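Local coordinates for hydrazine synthase alpha subunit (Candidatus Kuenenia stuttgartiensis, PDB 5C2V) that catalyses the second half-reaction of hydrazine synthesis, condensing hydroxylamine supplied by the gamma subunit with ammonia to give hydrazine, as part of the hydrazine synthase complex, at the interface of chains A and B and the interface of chains A and C. Coordinates in Å, arbitrary orientation; residue numbers count along the deposited sequence, not the author numbering. Chains: chain A, Hydrazine synthase alpha subunit; chain B, Hydrazine synthase beta subunit; chain C, Hydrazine synthase gamma subunit.

Contact 1 joins the alpha subunit to beta, and contact 2 joins it to gamma; the centres of their C-alpha atoms lie about 25 Å apart. They share chain A but no residue: contact 1 uses strand 270-273 and the loop residues around A:Trp318, contact 2 the end of helix 196-201 and two loops. The first is largely polar and water-bridged, the second mainly a valine packed on a tyrosine ring. Alpha thus touches both partners over a short span, in keeping with the heterotrimer of one alpha, one beta and one gamma subunit, two of which form the hydrazine synthase complex.

Contact 1: the interface of chains A and B. Residues chain A 236, 270, 318-319, 321; chain B 221-222, 249-250.
A:Trp318 lays its indole over the side-chain amide of B:Asn250, where the alpha subunit meets the beta-propeller-type beta subunit in the hydrazine synthase heterotrimer. Ring and amide planes are 18° apart, a near-parallel stack, and the amide carbon CG of B:Asn250 lies 4.0 Å from the centroid of the six-membered ring, displaced toward its rim. CG of B:Asn250 is anti to its own carbonyl carbon (chi1 -60°), which turns the amide toward the indole. Beside it, CD of A:Pro321 lies 3.7 Å from CD2 of B:Leu249, the two side chains crossing at about a right angle.

Both ends of the amide are engaged. The guanidinium NH2 of A:Arg270 donates to OD1 of B:Asn250 at 2.8 Å, nearly along the C=O axis and close to the guanidinium plane. At the other end, ND2 of B:Asn250 donates to the backbone O of A:Trp318 at 2.7 Å, but this bond is bent (125° at H) and its acceptor lies well out of the amide plane. The residue that offers its ring therefore also receives a bond from the same amide. Independently, the backbone N of B:Asn250 donates to the backbone O of A:Asp319 at 3.1 Å.

Farther out, the A:Arg270 chain runs straight as far as its NE and reaches beta through water: NE by water 3 to the carboxylate OE2 of B:Glu221, NH1 by water 2 to OD1 of B:Asn222. NE of A:Arg270 and OE2 of B:Glu221 stay 4.4 Å apart, so these groups, probably oppositely charged, are not in direct contact, though a through-space attraction may add to the water bridge. Water 1 links OD2 of A:Asp236 to the backbone O of B:Asn250 and lies near NE1 of A:Trp318.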
# COMPACT_ATOMS: atom_id res chain seq x y z
N ASP A 236 -16.84 -27.29 -11.29
CA ASP A 236 -17.03 -27.45 -12.73
C ASP A 236 -15.99 -28.38 -13.37
O ASP A 236 -15.95 -28.52 -14.59
CB ASP A 236 -17.03 -26.09 -13.43
CG ASP A 236 -15.88 -25.20 -13.00
OD1 ASP A 236 -14.77 -25.73 -12.75
OD2 ASP A 236 -16.08 -23.98 -12.91
N ARG A 270 -6.34 -19.16 -15.08
CA ARG A 270 -7.01 -17.88 -14.84
C ARG A 270 -7.06 -17.57 -13.35
O ARG A 270 -7.17 -18.47 -12.52
CB ARG A 270 -8.42 -17.88 -15.44
CG ARG A 270 -9.36 -18.89 -14.81
CD ARG A 270 -10.68 -18.98 -15.55
NE ARG A 270 -11.58 -19.95 -14.94
CZ ARG A 270 -12.55 -19.64 -14.09
NH1 ARG A 270 -12.75 -18.37 -13.75
NH2 ARG A 270 -13.32 -20.59 -13.58
N TRP A 318 -17.20 -18.77 -4.39
CA TRP A 318 -16.67 -19.41 -5.59
C TRP A 318 -17.35 -18.87 -6.85
O TRP A 318 -16.69 -18.59 -7.85
CB TRP A 318 -16.83 -20.93 -5.53
CG TRP A 318 -16.75 -21.58 -6.88
CD1 TRP A 318 -17.78 -22.13 -7.58
CD2 TRP A 318 -15.58 -21.73 -7.69
NE1 TRP A 318 -17.33 -22.63 -8.78
CE2 TRP A 318 -15.98 -22.39 -8.87
CE3 TRP A 318 -14.24 -21.37 -7.54
CZ2 TRP A 318 -15.08 -22.70 -9.90
CZ3 TRP A 318 -13.35 -21.68 -8.56
CH2 TRP A 318 -13.78 -22.34 -9.72
N ASP A 319 -18.67 -18.74 -6.78
CA ASP A 319 -19.44 -18.23 -7.91
C ASP A 319 -19.07 -16.78 -8.21
O ASP A 319 -19.01 -16.38 -9.37
CB ASP A 319 -20.94 -18.34 -7.63
CG ASP A 319 -21.39 -19.78 -7.40
OD1 ASP A 319 -20.70 -20.70 -7.89
OD2 ASP A 319 -22.43 -19.98 -6.75
N PRO A 321 -16.03 -14.51 -6.88
CA PRO A 321 -14.82 -14.25 -6.11
C PRO A 321 -14.40 -12.78 -6.17
O PRO A 321 -13.46 -12.43 -6.88
CB PRO A 321 -13.76 -15.14 -6.79
CG PRO A 321 -14.46 -15.82 -7.95
CD PRO A 321 -15.72 -15.07 -8.21
N GLU B 221 -15.50 -19.95 -20.31
CA GLU B 221 -15.32 -19.10 -19.13
C GLU B 221 -15.61 -17.62 -19.40
O GLU B 221 -15.45 -17.15 -20.53
CB GLU B 221 -13.92 -19.26 -18.56
CG GLU B 221 -13.69 -20.57 -17.81
CD GLU B 221 -13.28 -21.71 -18.72
OE1 GLU B 221 -13.50 -21.60 -19.95
OE2 GLU B 221 -12.75 -22.72 -18.21
N ASN B 222 -16.02 -16.92 -18.35
CA ASN B 222 -16.30 -15.49 -18.42
C ASN B 222 -17.30 -15.13 -19.51
O ASN B 222 -17.22 -14.05 -20.11
CB ASN B 222 -15.00 -14.70 -18.63
CG ASN B 222 -14.17 -14.60 -17.36
OD1 ASN B 222 -13.54 -15.57 -16.94
ND2 ASN B 222 -14.15 -13.42 -16.76
N LEU B 249 -19.66 -15.16 -11.88
CA LEU B 249 -18.48 -15.49 -12.67
C LEU B 249 -18.51 -16.97 -13.06
O LEU B 249 -18.41 -17.31 -14.23
CB LEU B 249 -17.20 -15.17 -11.91
CG LEU B 249 -15.90 -15.51 -12.65
CD1 LEU B 249 -15.73 -14.64 -13.88
CD2 LEU B 249 -14.70 -15.39 -11.73
N ASN B 250 -18.63 -17.83 -12.05
CA ASN B 250 -18.70 -19.27 -12.27
C ASN B 250 -20.12 -19.85 -12.26
O ASN B 250 -20.29 -21.06 -12.40
CB ASN B 250 -17.83 -19.98 -11.23
CG ASN B 250 -16.37 -19.56 -11.31
OD1 ASN B 250 -15.60 -20.08 -12.12
ND2 ASN B 250 -15.98 -18.60 -10.47
O HOH W 1 -18.63 -23.13 -11.76
O HOH W 2 -12.03 -16.07 -14.96
O HOH W 3 -11.50 -22.36 -15.97

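Contact 2: the interface of chains A and C. Residues chain A 201, 398, 412-413; chain C 26-27, 30, 128, 132.
Helix 26-30 of the gamma subunit, a short segment of this c-type dihaem protein, sets its first residue, C:Val26, on the face of A:Tyr413, a loop residue of alpha. The methyl CG1 of C:Val26 stands 3.7 Å from the ring centroid of A:Tyr413, a CH-pi approach, and is 3.5 Å from CG of A:Tyr413, which places it toward the CB side of the ring. CG1 is anti to the backbone N of the valine (chi1 180°); the other methyl, CG2 of C:Val26, points toward A:Asn398, 3.3 Å from its amide oxygen OD1. CG1 and CB of the valine thus cover the tyrosine face, while CG2 reaches past it to A:Asn398 and still lies near the tyrosine's CZ.

Two further gamma side chains touch the ring more distantly. CD of C:Pro27 lies 4.1 Å from CE2 of A:Tyr413, while CZ of C:Phe132 reaches CD1 of A:Tyr413 from another direction at 4.0 Å. The imidazole carbon CE1 of C:His30 comes within 3.6 Å of CB of A:Tyr413, packing against the base of the side chain instead of its ring.

A second-shell arginine of gamma probably helps to hold that imidazole in place. NE of C:Arg128 donates to NE2 of C:His30 at 3.3 Å, long but straight (172° at H), and the bond lies near both the imidazole and the guanidinium planes. The guanidinium is in turn covered on one face by the ring of C:Phe132, so two gamma side chains that touch A:Tyr413 are tied together through this arginine.

Water 4 supplies a polar link: the backbone N of C:Val26 and the backbone O of A:Ile201 both bind it, joining the start of the gamma helix to the final residue of alpha helix 196-201. Within the fold, A:Asn398 and A:Tyr413 lie in loops flanking strands 401-403 and 406-408, while C:Phe132 ends helix 129-132 of gamma.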
# COMPACT_ATOMS: atom_id res chain seq x y z
N ILE A 201 -8.26 -41.66 -23.77
CA ILE A 201 -8.88 -40.36 -24.00
C ILE A 201 -8.51 -39.76 -25.36
O ILE A 201 -9.35 -39.23 -26.08
CB ILE A 201 -8.49 -39.37 -22.89
CG1 ILE A 201 -8.91 -39.92 -21.52
CG2 ILE A 201 -9.13 -38.01 -23.13
CD1 ILE A 201 -8.46 -39.06 -20.36
N ASN A 398 -12.25 -32.28 -21.86
CA ASN A 398 -11.49 -32.77 -23.00
C ASN A 398 -10.11 -32.13 -23.12
O ASN A 398 -9.98 -30.91 -22.97
CB ASN A 398 -12.27 -32.54 -24.30
CG ASN A 398 -13.45 -33.49 -24.45
OD1 ASN A 398 -13.28 -34.65 -24.84
ND2 ASN A 398 -14.64 -33.01 -24.13
N THR A 412 -9.54 -34.05 -37.09
CA THR A 412 -9.65 -35.50 -36.98
C THR A 412 -9.49 -35.99 -35.54
O THR A 412 -9.77 -37.15 -35.23
CB THR A 412 -8.60 -36.20 -37.86
OG1 THR A 412 -8.41 -35.45 -39.07
CG2 THR A 412 -9.04 -37.61 -38.21
N TYR A 413 -9.06 -35.09 -34.66
CA TYR A 413 -8.65 -35.44 -33.30
C TYR A 413 -7.63 -36.57 -33.33
O TYR A 413 -7.86 -37.66 -32.79
CB TYR A 413 -9.86 -35.83 -32.44
CG TYR A 413 -9.61 -35.77 -30.95
CD1 TYR A 413 -9.67 -34.56 -30.26
CD2 TYR A 413 -9.33 -36.92 -30.22
CE1 TYR A 413 -9.45 -34.50 -28.90
CE2 TYR A 413 -9.10 -36.87 -28.86
CZ TYR A 413 -9.16 -35.66 -28.20
OH TYR A 413 -8.94 -35.60 -26.85
N VAL C 26 -13.71 -38.85 -27.25
CA VAL C 26 -13.82 -38.30 -28.60
C VAL C 26 -13.57 -39.37 -29.69
O VAL C 26 -14.28 -39.39 -30.69
CB VAL C 26 -12.85 -37.11 -28.81
CG1 VAL C 26 -12.96 -36.57 -30.22
CG2 VAL C 26 -13.13 -36.02 -27.79
N PRO C 27 -12.56 -40.25 -29.50
CA PRO C 27 -12.45 -41.34 -30.48
C PRO C 27 -13.70 -42.23 -30.53
O PRO C 27 -14.05 -42.72 -31.60
CB PRO C 27 -11.24 -42.13 -29.99
CG PRO C 27 -10.41 -41.14 -29.28
CD PRO C 27 -11.39 -40.23 -28.60
N HIS C 30 -16.17 -40.38 -32.67
CA HIS C 30 -15.80 -40.56 -34.07
C HIS C 30 -16.04 -42.00 -34.50
O HIS C 30 -16.19 -42.29 -35.69
CB HIS C 30 -14.34 -40.18 -34.30
CG HIS C 30 -14.08 -38.70 -34.22
ND1 HIS C 30 -12.81 -38.17 -34.26
CD2 HIS C 30 -14.93 -37.65 -34.11
CE1 HIS C 30 -12.89 -36.85 -34.17
NE2 HIS C 30 -14.16 -36.51 -34.08
N ARG C 128 -19.71 -34.16 -30.75
CA ARG C 128 -18.50 -33.36 -30.77
C ARG C 128 -18.63 -32.08 -29.94
O ARG C 128 -17.66 -31.64 -29.31
CB ARG C 128 -18.12 -33.00 -32.21
CG ARG C 128 -16.87 -33.69 -32.71
CD ARG C 128 -16.41 -33.08 -34.02
NE ARG C 128 -15.01 -33.38 -34.29
CZ ARG C 128 -14.12 -32.48 -34.71
NH1 ARG C 128 -14.49 -31.23 -34.91
NH2 ARG C 128 -12.87 -32.84 -34.93
N PHE C 132 -15.82 -29.50 -28.49
CA PHE C 132 -15.44 -28.49 -29.48
C PHE C 132 -16.25 -27.19 -29.43
O PHE C 132 -15.91 -26.23 -30.12
CB PHE C 132 -15.53 -29.09 -30.89
CG PHE C 132 -14.57 -30.23 -31.12
CD1 PHE C 132 -14.87 -31.51 -30.66
CD2 PHE C 132 -13.37 -30.03 -31.78
CE1 PHE C 132 -14.00 -32.55 -30.87
CE2 PHE C 132 -12.49 -31.07 -31.99
CZ PHE C 132 -12.81 -32.34 -31.53
O HOH W 4 -11.69 -38.07 -25.23